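Local coordinates for Tlr1789 protein (Thermosynechococcus elongatus, PDB 2X8X) that probably takes part in inserting or translocating proteins at the cyanobacterial outer membrane as an Omp85 protein, of which this is the N-terminal part with three POTRA domains, at residues V11-T16 with R68-V73; R74-L79 with R105-R110; A81-G86 with V144-V149. All blocks are in the same frame, centred on the assembly; numbering follows the deposited sequence.

Contact 1 of 3, residues V11-T16 with R68-V73; sequences VVEGAT and RITFVV
Val-11, Val-12 and Glu-13 run beside Thr-70, Phe-71 and Val-72 as neighbouring parallel strands, their axes 4.7 Å apart and inclined by 24°. Four backbone hydrogen bonds join them. Val-11 gives its N-H to the O of Ile-69 and takes that of Phe-71 on its own O; Glu-13 likewise donates to Phe-71 O, while its O receives Val-73 N at 2.9 Å.

Polar side-chain contact is confined to the face bearing Val-11, Glu-13, Thr-70 and Val-72. A water spans the strands, donating to Glu-13 OE2 at 3.0 Å and hydrogen-bonding Thr-70 OG1 at 2.6 Å. The Glu-13 chain runs extended, CD anti to CA (chi2 -170°), and its OE2 takes the water's hydrogen. The Val-11 methyl CG1 sits beside the hydroxyl OG1 of Thr-70, the two side chains pointing the same way.

Apolar contacts flank this bridge. The CG of Glu-13 meets the Thr-70 methyl CG2 at 3.7 Å. On the other face, Val-12 packs against Glu-20, Val-23 and Tyr-24 of helix 17-26, and Phe-71 against Ile-47 of helix 37-48. Past the strand end, Ala-15 CB touches Val-73 CG1 at 3.9 Å. Gly-14 turns the chain there with positive phi (104°), and its CA comes within 3.5 Å of Val-73 O.

This pairing joins the first strand of the first POTRA domain to its last. Backbone bonds fix the register, apolar groups bind one face to the helices, and the other face carries a hydrated polar link between acid and hydroxyl.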
ATOM      1  N   VAL A  11       1.359   1.579  36.069  1.00 29.08           N
ATOM      2  CA  VAL A  11       0.095   1.010  35.609  1.00 30.00           C
ATOM      3  C   VAL A  11      -0.084   1.220  34.094  1.00 30.06           C
ATOM      4  O   VAL A  11       0.377   2.208  33.508  1.00 30.16           O
ATOM      5  CB  VAL A  11      -1.123   1.525  36.465  1.00 30.63           C
ATOM      6  CG1 VAL A  11      -1.045   3.064  36.629  1.00 33.75           C
ATOM      7  CG2 VAL A  11      -2.500   1.045  35.884  1.00 28.93           C
ATOM      8  N   VAL A  12      -0.719   0.252  33.458  1.00 31.01           N
ATOM      9  CA  VAL A  12      -1.116   0.409  32.050  1.00 31.92           C
ATOM     10  C   VAL A  12      -2.640   0.576  31.982  1.00 32.60           C
ATOM     11  O   VAL A  12      -3.362  -0.279  32.501  1.00 32.85           O
ATOM     12  CB  VAL A  12      -0.649  -0.824  31.245  1.00 32.83           C
ATOM     13  CG1 VAL A  12      -1.285  -0.856  29.836  1.00 33.49           C
ATOM     14  CG2 VAL A  12       0.869  -0.855  31.166  1.00 30.15           C
ATOM     15  N   GLU A  13      -3.124   1.679  31.389  1.00 33.43           N
ATOM     16  CA  GLU A  13      -4.565   1.906  31.190  1.00 34.60           C
ATOM     17  C   GLU A  13      -4.975   1.907  29.721  1.00 34.27           C
ATOM     18  O   GLU A  13      -4.349   2.580  28.903  1.00 33.57           O
ATOM     19  CB  GLU A  13      -4.989   3.269  31.726  1.00 34.51           C
ATOM     20  CG  GLU A  13      -4.998   3.387  33.231  1.00 38.34           C
ATOM     21  CD  GLU A  13      -5.672   4.685  33.654  1.00 43.14           C
ATOM     22  OE1 GLU A  13      -6.209   5.381  32.724  1.00 43.07           O
ATOM     23  OE2 GLU A  13      -5.643   4.995  34.888  1.00 43.20           O
ATOM     24  N   GLY A  14      -6.097   1.241  29.434  1.00 34.29           N
ATOM     25  CA  GLY A  14      -6.734   1.332  28.137  1.00 34.70           C
ATOM     26  C   GLY A  14      -6.500   0.118  27.280  1.00 35.23           C
ATOM     27  O   GLY A  14      -6.999   0.066  26.179  1.00 35.45           O
ATOM     28  N   ALA A  15      -5.741  -0.854  27.785  1.00 35.24           N
ATOM     29  CA  ALA A  15      -5.402  -2.065  27.018  1.00 35.44           C
ATOM     30  C   ALA A  15      -6.313  -3.254  27.384  1.00 35.73           C
ATOM     31  O   ALA A  15      -6.787  -3.335  28.484  1.00 35.23           O
ATOM     32  CB  ALA A  15      -3.894  -2.429  27.190  1.00 33.22           C
ATOM     33  N   THR A  16      -6.552  -4.173  26.450  1.00 36.46           N
ATOM     34  CA  THR A  16      -7.240  -5.413  26.801  1.00 38.00           C
ATOM     35  C   THR A  16      -6.179  -6.389  27.366  1.00 38.34           C
ATOM     36  O   THR A  16      -4.971  -6.114  27.264  1.00 38.24           O
ATOM     37  CB  THR A  16      -7.981  -5.978  25.577  1.00 38.62           C
ATOM     38  OG1 THR A  16      -7.103  -5.920  24.451  1.00 38.41           O
ATOM     39  CG2 THR A  16      -9.317  -5.182  25.298  1.00 39.62           C
ATOM     40  N   ARG A  68       3.628   7.185  40.643  1.00 27.72           N
ATOM     41  CA  ARG A  68       2.999   6.271  39.703  1.00 27.38           C
ATOM     42  C   ARG A  68       3.358   6.749  38.294  1.00 26.77           C
ATOM     43  O   ARG A  68       3.227   7.950  37.992  1.00 27.46           O
ATOM     44  CB  ARG A  68       1.473   6.247  39.823  1.00 27.32           C
ATOM     45  N   ILE A  69       3.814   5.835  37.443  1.00 25.07           N
ATOM     46  CA  ILE A  69       3.725   6.100  35.984  1.00 22.75           C
ATOM     47  C   ILE A  69       2.521   5.361  35.443  1.00 23.88           C
ATOM     48  O   ILE A  69       2.395   4.106  35.617  1.00 22.51           O
ATOM     49  CB  ILE A  69       5.028   5.756  35.139  1.00 24.03           C
ATOM     50  CG1 ILE A  69       6.217   6.537  35.698  1.00 20.07           C
ATOM     51  CG2 ILE A  69       4.821   6.217  33.689  1.00 20.14           C
ATOM     52  CD1 ILE A  69       5.992   8.046  35.606  1.00 22.36           C
ATOM     53  N   THR A  70       1.609   6.147  34.845  1.00 22.34           N
ATOM     54  CA  THR A  70       0.508   5.574  34.122  1.00 23.23           C
ATOM     55  C   THR A  70       0.789   5.721  32.600  1.00 24.92           C
ATOM     56  O   THR A  70       0.941   6.846  32.067  1.00 24.11           O
ATOM     57  CB  THR A  70      -0.883   6.231  34.515  1.00 23.42           C
ATOM     58  OG1 THR A  70      -1.109   6.092  35.939  1.00 24.97           O
ATOM     59  CG2 THR A  70      -2.024   5.552  33.784  1.00 20.11           C
ATOM     60  N   PHE A  71       0.852   4.576  31.926  1.00 24.65           N
ATOM     61  CA  PHE A  71       0.900   4.565  30.482  1.00 25.53           C
ATOM     62  C   PHE A  71      -0.517   4.528  29.907  1.00 25.81           C
ATOM     63  O   PHE A  71      -1.168   3.509  29.996  1.00 26.97           O
ATOM     64  CB  PHE A  71       1.746   3.388  30.025  1.00 25.15           C
ATOM     65  CG  PHE A  71       3.207   3.635  30.206  1.00 25.20           C
ATOM     66  CD1 PHE A  71       3.919   3.044  31.255  1.00 23.20           C
ATOM     67  CD2 PHE A  71       3.882   4.502  29.319  1.00 25.43           C
ATOM     68  CE1 PHE A  71       5.310   3.307  31.390  1.00 22.03           C
ATOM     69  CE2 PHE A  71       5.224   4.774  29.436  1.00 20.56           C
ATOM     70  CZ  PHE A  71       5.964   4.140  30.475  1.00 23.00           C
ATOM     71  N   VAL A  72      -0.990   5.627  29.333  1.00 25.45           N
ATOM     72  CA  VAL A  72      -2.357   5.579  28.755  1.00 25.96           C
ATOM     73  C   VAL A  72      -2.263   5.242  27.256  1.00 23.87           C
ATOM     74  O   VAL A  72      -1.636   5.965  26.507  1.00 23.97           O
ATOM     75  CB  VAL A  72      -3.134   6.908  28.931  1.00 25.37           C
ATOM     76  CG1 VAL A  72      -4.642   6.696  28.596  1.00 28.53           C
ATOM     77  CG2 VAL A  72      -2.996   7.416  30.384  1.00 26.90           C
ATOM     78  N   VAL A  73      -2.952   4.175  26.872  1.00 23.77           N
ATOM     79  CA  VAL A  73      -2.830   3.561  25.594  1.00 22.07           C
ATOM     80  C   VAL A  73      -4.240   3.499  25.003  1.00 23.24           C
ATOM     81  O   VAL A  73      -5.202   3.337  25.758  1.00 22.11           O
ATOM     82  CB  VAL A  73      -2.238   2.218  25.932  1.00 24.10           C
ATOM     83  CG1 VAL A  73      -3.051   1.033  25.570  1.00 22.33           C
ATOM     84  CG2 VAL A  73      -0.741   2.189  25.682  1.00 18.77           C
TER
HETATM   85  O   HOH W   1      -3.438   5.416  36.938  1.00 30.23           O

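Contact 2 of 3, residues R74-L79 with R105-R110; sequences RPYPVL and RTLNLR
Tyr-76 reaches across to Leu-107 and Leu-109 with its ring. Its CG is anti to the carbonyl carbon (chi1 -65°), and the ring crosses the Leu-109 side chain at about a right angle. Leu-109 CD2 lies over one ring face, its CG is 3.7 Å from Tyr-76 CE2, and its CD1 is 3.4 Å from Tyr-76 OH. The ring edge meets Leu-107 O, 3.6 Å from Tyr-76 CD2; this buried carbonyl has no hydrogen-bond partner in the model. Leu-107 CB rests 4.0 Å from Tyr-76 CB.

Thr-106 sets CG2 anti to its backbone N, 3.4 Å from Tyr-76 O, while a water joins its OG1 to that same carbonyl. Val-78 CG1 approaches Arg-105 N at 3.5 Å. Two backbone bonds secure the crossing: Leu-107 N to Pro-77 O, and Leu-79 N to Arg-105 O at 2.9 Å.

The contact lies at the junction of two POTRA domains. Asn-108 is the N-cap of helix 109-125, its OD1 accepting a weak bond from Arg-110 N and another bond from Glu-111 N. Its ND2 donates to Thr-50 O of the first domain, while Leu-79 and Leu-107 pack on Val-145 of strand 144-150 in the second.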
ATOM      1  N   ARG A  74      -4.352   3.689  23.665  1.00 20.96           N
ATOM      2  CA  ARG A  74      -5.622   3.689  22.919  1.00 20.34           C
ATOM      3  C   ARG A  74      -5.317   2.761  21.723  1.00 19.73           C
ATOM      4  O   ARG A  74      -4.588   3.151  20.811  1.00 17.33           O
ATOM      5  CB  ARG A  74      -5.981   5.120  22.437  1.00 20.13           C
ATOM      6  CG  ARG A  74      -7.335   5.200  21.770  1.00 24.13           C
ATOM      7  CD  ARG A  74      -7.679   6.681  21.379  1.00 26.21           C
ATOM      8  NE  ARG A  74      -7.973   6.451  19.999  1.00 34.44           N
ATOM      9  CZ  ARG A  74      -7.434   7.016  18.932  1.00 29.96           C
ATOM     10  NH1 ARG A  74      -6.636   8.077  18.990  1.00 30.65           N
ATOM     11  NH2 ARG A  74      -7.808   6.514  17.783  1.00 28.89           N
ATOM     12  N   PRO A  75      -5.683   1.497  21.847  1.00 19.00           N
ATOM     13  CA  PRO A  75      -5.438   0.515  20.845  1.00 20.40           C
ATOM     14  C   PRO A  75      -6.249   0.836  19.576  1.00 21.96           C
ATOM     15  O   PRO A  75      -7.319   1.535  19.645  1.00 21.92           O
ATOM     16  CB  PRO A  75      -6.028  -0.744  21.439  1.00 19.78           C
ATOM     17  CG  PRO A  75      -6.125  -0.418  23.011  1.00 19.90           C
ATOM     18  CD  PRO A  75      -6.348   0.983  23.058  1.00 19.83           C
ATOM     19  N   TYR A  76      -5.791   0.302  18.449  1.00 20.89           N
ATOM     20  CA  TYR A  76      -6.638   0.316  17.264  1.00 20.53           C
ATOM     21  C   TYR A  76      -7.804  -0.632  17.619  1.00 22.13           C
ATOM     22  O   TYR A  76      -7.646  -1.425  18.516  1.00 22.46           O
ATOM     23  CB  TYR A  76      -5.903  -0.187  16.008  1.00 18.72           C
ATOM     24  CG  TYR A  76      -4.757   0.723  15.584  1.00 19.38           C
ATOM     25  CD1 TYR A  76      -5.005   2.016  15.087  1.00 16.03           C
ATOM     26  CD2 TYR A  76      -3.442   0.295  15.651  1.00 14.68           C
ATOM     27  CE1 TYR A  76      -3.961   2.892  14.726  1.00 17.71           C
ATOM     28  CE2 TYR A  76      -2.423   1.137  15.284  1.00 19.80           C
ATOM     29  CZ  TYR A  76      -2.692   2.451  14.827  1.00 15.24           C
ATOM     30  OH  TYR A  76      -1.621   3.288  14.456  1.00 22.88           O
ATOM     31  N   PRO A  77      -8.962  -0.522  16.923  1.00 21.78           N
ATOM     32  CA  PRO A  77     -10.145  -1.358  17.153  1.00 23.16           C
ATOM     33  C   PRO A  77      -9.835  -2.797  16.781  1.00 23.88           C
ATOM     34  O   PRO A  77      -8.865  -3.061  16.035  1.00 24.04           O
ATOM     35  CB  PRO A  77     -11.158  -0.854  16.098  1.00 21.84           C
ATOM     36  CG  PRO A  77     -10.612   0.426  15.535  1.00 24.72           C
ATOM     37  CD  PRO A  77      -9.144   0.477  15.832  1.00 22.78           C
ATOM     38  N   VAL A  78     -10.656  -3.733  17.253  1.00 22.42           N
ATOM     39  CA  VAL A  78     -10.602  -5.105  16.761  1.00 21.64           C
ATOM     40  C   VAL A  78     -10.966  -5.060  15.263  1.00 22.43           C
ATOM     41  O   VAL A  78     -11.919  -4.387  14.869  1.00 21.20           O
ATOM     42  CB  VAL A  78     -11.534  -6.056  17.533  1.00 23.90           C
ATOM     43  CG1 VAL A  78     -11.622  -7.425  16.847  1.00 23.93           C
ATOM     44  CG2 VAL A  78     -10.964  -6.286  18.963  1.00 23.24           C
ATOM     45  N   LEU A  79     -10.172  -5.726  14.447  1.00 21.04           N
ATOM     46  CA  LEU A  79     -10.418  -5.701  13.013  1.00 20.51           C
ATOM     47  C   LEU A  79     -11.621  -6.557  12.609  1.00 18.91           C
ATOM     48  O   LEU A  79     -11.648  -7.785  12.883  1.00 18.39           O
ATOM     49  CB  LEU A  79      -9.132  -6.202  12.281  1.00 18.50           C
ATOM     50  CG  LEU A  79      -9.273  -6.233  10.749  1.00 19.52           C
ATOM     51  CD1 LEU A  79      -9.454  -4.772  10.187  1.00 12.94           C
ATOM     52  CD2 LEU A  79      -8.071  -6.888  10.102  1.00 18.52           C
ATOM     53  N   ARG A 105      -9.154  -9.754  15.938  1.00 23.82           N
ATOM     54  CA  ARG A 105      -8.256  -9.304  17.012  1.00 23.22           C
ATOM     55  C   ARG A 105      -7.890  -7.905  16.733  1.00 22.30           C
ATOM     56  O   ARG A 105      -8.115  -7.416  15.630  1.00 22.55           O
ATOM     57  CB  ARG A 105      -6.949 -10.103  17.064  1.00 26.32           C
ATOM     58  CG  ARG A 105      -6.920 -11.372  16.299  1.00 30.62           C
ATOM     59  CD  ARG A 105      -5.565 -12.031  16.651  1.00 37.89           C
ATOM     60  NE  ARG A 105      -4.499 -11.486  15.815  1.00 38.05           N
ATOM     61  CZ  ARG A 105      -4.182 -12.009  14.641  1.00 34.03           C
ATOM     62  NH1 ARG A 105      -4.840 -13.107  14.270  1.00 34.12           N
ATOM     63  NH2 ARG A 105      -3.202 -11.487  13.883  1.00 25.20           N
ATOM     64  N   THR A 106      -7.307  -7.246  17.712  1.00 20.74           N
ATOM     65  CA  THR A 106      -6.957  -5.865  17.595  1.00 21.58           C
ATOM     66  C   THR A 106      -6.148  -5.706  16.291  1.00 21.94           C
ATOM     67  O   THR A 106      -5.251  -6.524  16.000  1.00 21.81           O
ATOM     68  CB  THR A 106      -5.971  -5.515  18.733  1.00 22.17           C
ATOM     69  OG1 THR A 106      -6.672  -5.663  19.954  1.00 24.45           O
ATOM     70  CG2 THR A 106      -5.449  -4.033  18.607  1.00 20.26           C
ATOM     71  N   LEU A 107      -6.441  -4.653  15.547  1.00 21.25           N
ATOM     72  CA  LEU A 107      -5.704  -4.414  14.298  1.00 18.42           C
ATOM     73  C   LEU A 107      -4.270  -4.006  14.673  1.00 17.18           C
ATOM     74  O   LEU A 107      -4.050  -3.221  15.621  1.00 17.17           O
ATOM     75  CB  LEU A 107      -6.401  -3.265  13.568  1.00 18.25           C
ATOM     76  CG  LEU A 107      -5.572  -2.562  12.471  1.00 18.79           C
ATOM     77  CD1 LEU A 107      -5.429  -3.432  11.224  1.00 15.11           C
ATOM     78  CD2 LEU A 107      -6.335  -1.326  12.202  1.00 20.65           C
ATOM     79  N   ASN A 108      -3.307  -4.534  13.922  1.00 16.63           N
ATOM     80  CA  ASN A 108      -1.926  -4.198  14.056  1.00 16.86           C
ATOM     81  C   ASN A 108      -1.460  -3.605  12.714  1.00 16.64           C
ATOM     82  O   ASN A 108      -1.604  -4.233  11.659  1.00 17.18           O
ATOM     83  CB  ASN A 108      -1.075  -5.421  14.475  1.00 15.95           C
ATOM     84  CG  ASN A 108       0.348  -5.040  14.714  1.00 16.45           C
ATOM     85  OD1 ASN A 108       1.083  -4.722  13.754  1.00 15.96           O
ATOM     86  ND2 ASN A 108       0.783  -5.040  15.997  1.00 14.69           N
ATOM     87  N   LEU A 109      -0.964  -2.375  12.728  1.00 17.53           N
ATOM     88  CA  LEU A 109      -0.583  -1.748  11.462  1.00 19.41           C
ATOM     89  C   LEU A 109       0.619  -2.373  10.794  1.00 19.28           C
ATOM     90  O   LEU A 109       0.736  -2.292   9.594  1.00 19.89           O
ATOM     91  CB  LEU A 109      -0.359  -0.265  11.616  1.00 21.17           C
ATOM     92  CG  LEU A 109      -1.586   0.657  11.734  1.00 24.63           C
ATOM     93  CD1 LEU A 109      -1.174   2.067  11.354  1.00 27.48           C
ATOM     94  CD2 LEU A 109      -2.818   0.332  10.943  1.00 25.10           C
ATOM     95  N   ARG A 110       1.527  -3.003  11.528  1.00 18.34           N
ATOM     96  CA  ARG A 110       2.583  -3.790  10.852  1.00 19.59           C
ATOM     97  C   ARG A 110       1.998  -4.994  10.093  1.00 17.79           C
ATOM     98  O   ARG A 110       2.395  -5.246   8.977  1.00 17.92           O
ATOM     99  CB  ARG A 110       3.629  -4.352  11.831  1.00 18.71           C
ATOM    100  CG  ARG A 110       4.275  -3.417  12.749  1.00 25.73           C
ATOM    101  CD  ARG A 110       5.261  -4.363  13.534  1.00 39.50           C
ATOM    102  NE  ARG A 110       6.106  -3.669  14.489  1.00 46.00           N
ATOM    103  CZ  ARG A 110       7.437  -3.637  14.451  1.00 47.91           C
ATOM    104  NH1 ARG A 110       8.104  -4.298  13.496  1.00 49.15           N
ATOM    105  NH2 ARG A 110       8.101  -2.924  15.368  1.00 48.52           N
TER
HETATM  106  O   HOH W   2      -8.470  -3.286  20.372  1.00 36.09           O

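Contact 3 of 3, residues A81-G86 with V144-V149; sequences AVQVAG and VVTLQV
Val-144 opens the second strand beside Ala-81 and Gln-83, in a parallel pairing whose axes are 4.6 Å apart and inclined by 30°. Val-144 CG1, anti to the backbone N (chi1 176°), meets the flat amide end of Gln-83, 3.7 Å from Gln-83 CD, and Val-144 CG2 faces Ala-81 CB.

Val-145 donates its N-H to Ala-81 O, and Val-145 O accepts Gln-83 N at 2.8 Å. Its side chain turns to the face shared with Val-82, where Leu-79, Leu-107 and Leu-112 also pack on it.

Thr-146 supplies the side-chain hydrogen bond of the pair. Gln-83 NE2 donates to Thr-146 OG1 at 2.9 Å, with the hydroxyl oxygen close to the plane of the amide. Gln-83 CG sits between its backbone N and carbonyl carbon (chi1 57°), and the chain beyond extends to the neighbouring strand.

Leu-147 takes part through both backbone groups, its N bonding Gln-83 O and its O accepting Ala-85 N. On the buried face Leu-147 CD1 touches Val-82 CG1 at 3.7 Å; Phe-99 of helix 92-99 packs on both residues.

Gln-148 brings its CA to 3.4 Å from Ala-85 O, a CA-H...O contact. Val-149 N then bonds Ala-85 O at 3.0 Å. Val-149 CG2 reaches Gly-86 O at 3.6 Å, where Gly-86 leaves the strand with positive phi.

Five backbone bonds thus set the register between edge strand 81-85 and the central strand 144-150 of the second POTRA sheet. The one side-chain bond, Gln-83 to Thr-146, lies on the face away from helices 92-99 and 109-125, so the side facing those helices is held by aliphatic contacts rather than by polar ones between the strands.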
ATOM      1  N   ALA A  81     -13.253  -6.118   9.199  1.00 15.06           N
ATOM      2  CA  ALA A  81     -13.342  -6.268   7.739  1.00 15.79           C
ATOM      3  C   ALA A  81     -12.332  -5.385   7.076  1.00 15.41           C
ATOM      4  O   ALA A  81     -11.910  -4.306   7.637  1.00 15.86           O
ATOM      5  CB  ALA A  81     -14.810  -5.842   7.206  1.00 15.49           C
ATOM      6  N   VAL A  82     -11.910  -5.814   5.864  1.00 16.32           N
ATOM      7  CA  VAL A  82     -11.041  -4.926   5.063  1.00 15.55           C
ATOM      8  C   VAL A  82     -11.744  -4.883   3.715  1.00 16.67           C
ATOM      9  O   VAL A  82     -12.091  -5.930   3.206  1.00 17.40           O
ATOM     10  CB  VAL A  82      -9.629  -5.480   4.876  1.00 15.48           C
ATOM     11  CG1 VAL A  82      -8.740  -4.485   4.034  1.00 16.03           C
ATOM     12  CG2 VAL A  82      -8.977  -5.771   6.274  1.00 13.27           C
ATOM     13  N   GLN A  83     -12.002  -3.671   3.203  1.00 16.73           N
ATOM     14  CA  GLN A  83     -12.716  -3.450   1.925  1.00 18.44           C
ATOM     15  C   GLN A  83     -11.812  -2.564   1.028  1.00 18.35           C
ATOM     16  O   GLN A  83     -10.935  -1.820   1.504  1.00 17.97           O
ATOM     17  CB  GLN A  83     -14.116  -2.844   2.148  1.00 19.46           C
ATOM     18  CG  GLN A  83     -14.093  -1.578   2.897  1.00 19.22           C
ATOM     19  CD  GLN A  83     -15.454  -1.042   3.332  1.00 22.73           C
ATOM     20  OE1 GLN A  83     -16.455  -1.757   3.393  1.00 19.00           O
ATOM     21  NE2 GLN A  83     -15.492   0.249   3.636  1.00 19.94           N
ATOM     22  N   VAL A  84     -11.979  -2.666  -0.274  1.00 17.36           N
ATOM     23  CA  VAL A  84     -11.077  -1.946  -1.135  1.00 17.51           C
ATOM     24  C   VAL A  84     -11.918  -1.110  -2.132  1.00 17.55           C
ATOM     25  O   VAL A  84     -13.000  -1.538  -2.561  1.00 15.90           O
ATOM     26  CB  VAL A  84     -10.134  -2.929  -1.809  1.00 19.01           C
ATOM     27  CG1 VAL A  84     -10.941  -3.938  -2.561  1.00 22.91           C
ATOM     28  CG2 VAL A  84      -9.316  -2.258  -2.838  1.00 16.64           C
ATOM     29  N   ALA A  85     -11.390   0.054  -2.503  1.00 17.72           N
ATOM     30  CA  ALA A  85     -11.955   0.853  -3.588  1.00 17.73           C
ATOM     31  C   ALA A  85     -10.997   0.890  -4.782  1.00 18.97           C
ATOM     32  O   ALA A  85      -9.781   1.038  -4.601  1.00 19.61           O
ATOM     33  CB  ALA A  85     -12.139   2.321  -3.128  1.00 17.55           C
ATOM     34  N   GLY A  86     -11.552   0.826  -6.003  1.00 20.32           N
ATOM     35  CA  GLY A  86     -10.780   1.064  -7.231  1.00 20.95           C
ATOM     36  C   GLY A  86     -10.254  -0.221  -7.821  1.00 21.09           C
ATOM     37  O   GLY A  86      -9.445  -0.229  -8.767  1.00 23.15           O
ATOM     38  N   VAL A 144     -13.682  -1.523  10.671  1.00 17.79           N
ATOM     39  CA  VAL A 144     -13.649  -1.704   9.212  1.00 18.63           C
ATOM     40  C   VAL A 144     -12.554  -0.830   8.605  1.00 18.71           C
ATOM     41  O   VAL A 144     -12.540   0.426   8.828  1.00 21.44           O
ATOM     42  CB  VAL A 144     -15.032  -1.378   8.569  1.00 17.08           C
ATOM     43  CG1 VAL A 144     -14.918  -1.483   7.000  1.00 17.55           C
ATOM     44  CG2 VAL A 144     -16.098  -2.355   9.080  1.00 19.35           C
ATOM     45  N   VAL A 145     -11.644  -1.463   7.866  1.00 18.54           N
ATOM     46  CA  VAL A 145     -10.518  -0.803   7.209  1.00 17.84           C
ATOM     47  C   VAL A 145     -10.792  -0.696   5.677  1.00 17.35           C
ATOM     48  O   VAL A 145     -11.230  -1.664   5.018  1.00 15.94           O
ATOM     49  CB  VAL A 145      -9.157  -1.532   7.520  1.00 18.10           C
ATOM     50  CG1 VAL A 145      -7.909  -0.906   6.733  1.00 18.39           C
ATOM     51  CG2 VAL A 145      -8.819  -1.435   9.023  1.00 18.75           C
ATOM     52  N   THR A 146     -10.581   0.511   5.151  1.00 16.32           N
ATOM     53  CA  THR A 146     -10.731   0.776   3.712  1.00 16.72           C
ATOM     54  C   THR A 146      -9.366   1.131   3.113  1.00 17.20           C
ATOM     55  O   THR A 146      -8.662   2.000   3.630  1.00 15.69           O
ATOM     56  CB  THR A 146     -11.718   1.994   3.453  1.00 18.72           C
ATOM     57  OG1 THR A 146     -13.004   1.670   4.033  1.00 19.59           O
ATOM     58  CG2 THR A 146     -11.861   2.255   1.970  1.00 15.32           C
ATOM     59  N   LEU A 147      -9.035   0.395   2.062  1.00 16.32           N
ATOM     60  CA  LEU A 147      -7.875   0.589   1.214  1.00 16.91           C
ATOM     61  C   LEU A 147      -8.289   1.028  -0.229  1.00 15.73           C
ATOM     62  O   LEU A 147      -9.412   0.741  -0.690  1.00 17.10           O
ATOM     63  CB  LEU A 147      -7.184  -0.774   1.112  1.00 15.05           C
ATOM     64  CG  LEU A 147      -6.779  -1.453   2.392  1.00 19.06           C
ATOM     65  CD1 LEU A 147      -6.120  -2.752   1.993  1.00 20.18           C
ATOM     66  CD2 LEU A 147      -5.774  -0.549   3.091  1.00 23.75           C
ATOM     67  N   GLN A 148      -7.363   1.686  -0.933  1.00 16.64           N
ATOM     68  CA  GLN A 148      -7.523   2.035  -2.336  1.00 17.06           C
ATOM     69  C   GLN A 148      -6.466   1.316  -3.076  1.00 17.60           C
ATOM     70  O   GLN A 148      -5.339   1.201  -2.555  1.00 19.08           O
ATOM     71  CB  GLN A 148      -7.260   3.522  -2.521  1.00 16.20           C
ATOM     72  CG  GLN A 148      -8.176   4.408  -1.692  1.00 21.46           C
ATOM     73  CD  GLN A 148      -7.848   5.909  -1.893  1.00 26.25           C
ATOM     74  OE1 GLN A 148      -7.575   6.602  -0.928  1.00 32.97           O
ATOM     75  NE2 GLN A 148      -7.763   6.356  -3.124  1.00 19.55           N
ATOM     76  N   VAL A 149      -6.784   0.812  -4.271  1.00 18.38           N
ATOM     77  CA  VAL A 149      -5.767   0.391  -5.232  1.00 16.81           C
ATOM     78  C   VAL A 149      -5.900   1.214  -6.535  1.00 19.35           C
ATOM     79  O   VAL A 149      -6.979   1.744  -6.851  1.00 17.86           O
ATOM     80  CB  VAL A 149      -5.874  -1.059  -5.552  1.00 18.16           C
ATOM     81  CG1 VAL A 149      -5.620  -1.923  -4.281  1.00 15.01           C
ATOM     82  CG2 VAL A 149      -7.256  -1.301  -6.085  1.00 15.06           C
TER

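Overall arrangement
Contacts 1 and 3 are corresponding parallel strand pairs in successive POTRA domains, and contact 2 lies at the junction between those domains. The centres of contacts 1 and 3 are 31 Å apart and their nearest atoms about 16 Å, so they do not touch. Contact 2 meets both. Strand 66-75 runs from contact 1 into it, with Gly-14 O 3.3 Å from Pro-75 CD, and Leu-79 CD1 packs 3.6 Å from Val-145 CG2 of contact 3. Its centre is 17 Å from that of contact 1 and 16 Å from that of contact 3. Segment 105-110 lies between the strands of contact 3 in sequence, so contacts 2 and 3 interlace, whereas contact 1 closes before either opens.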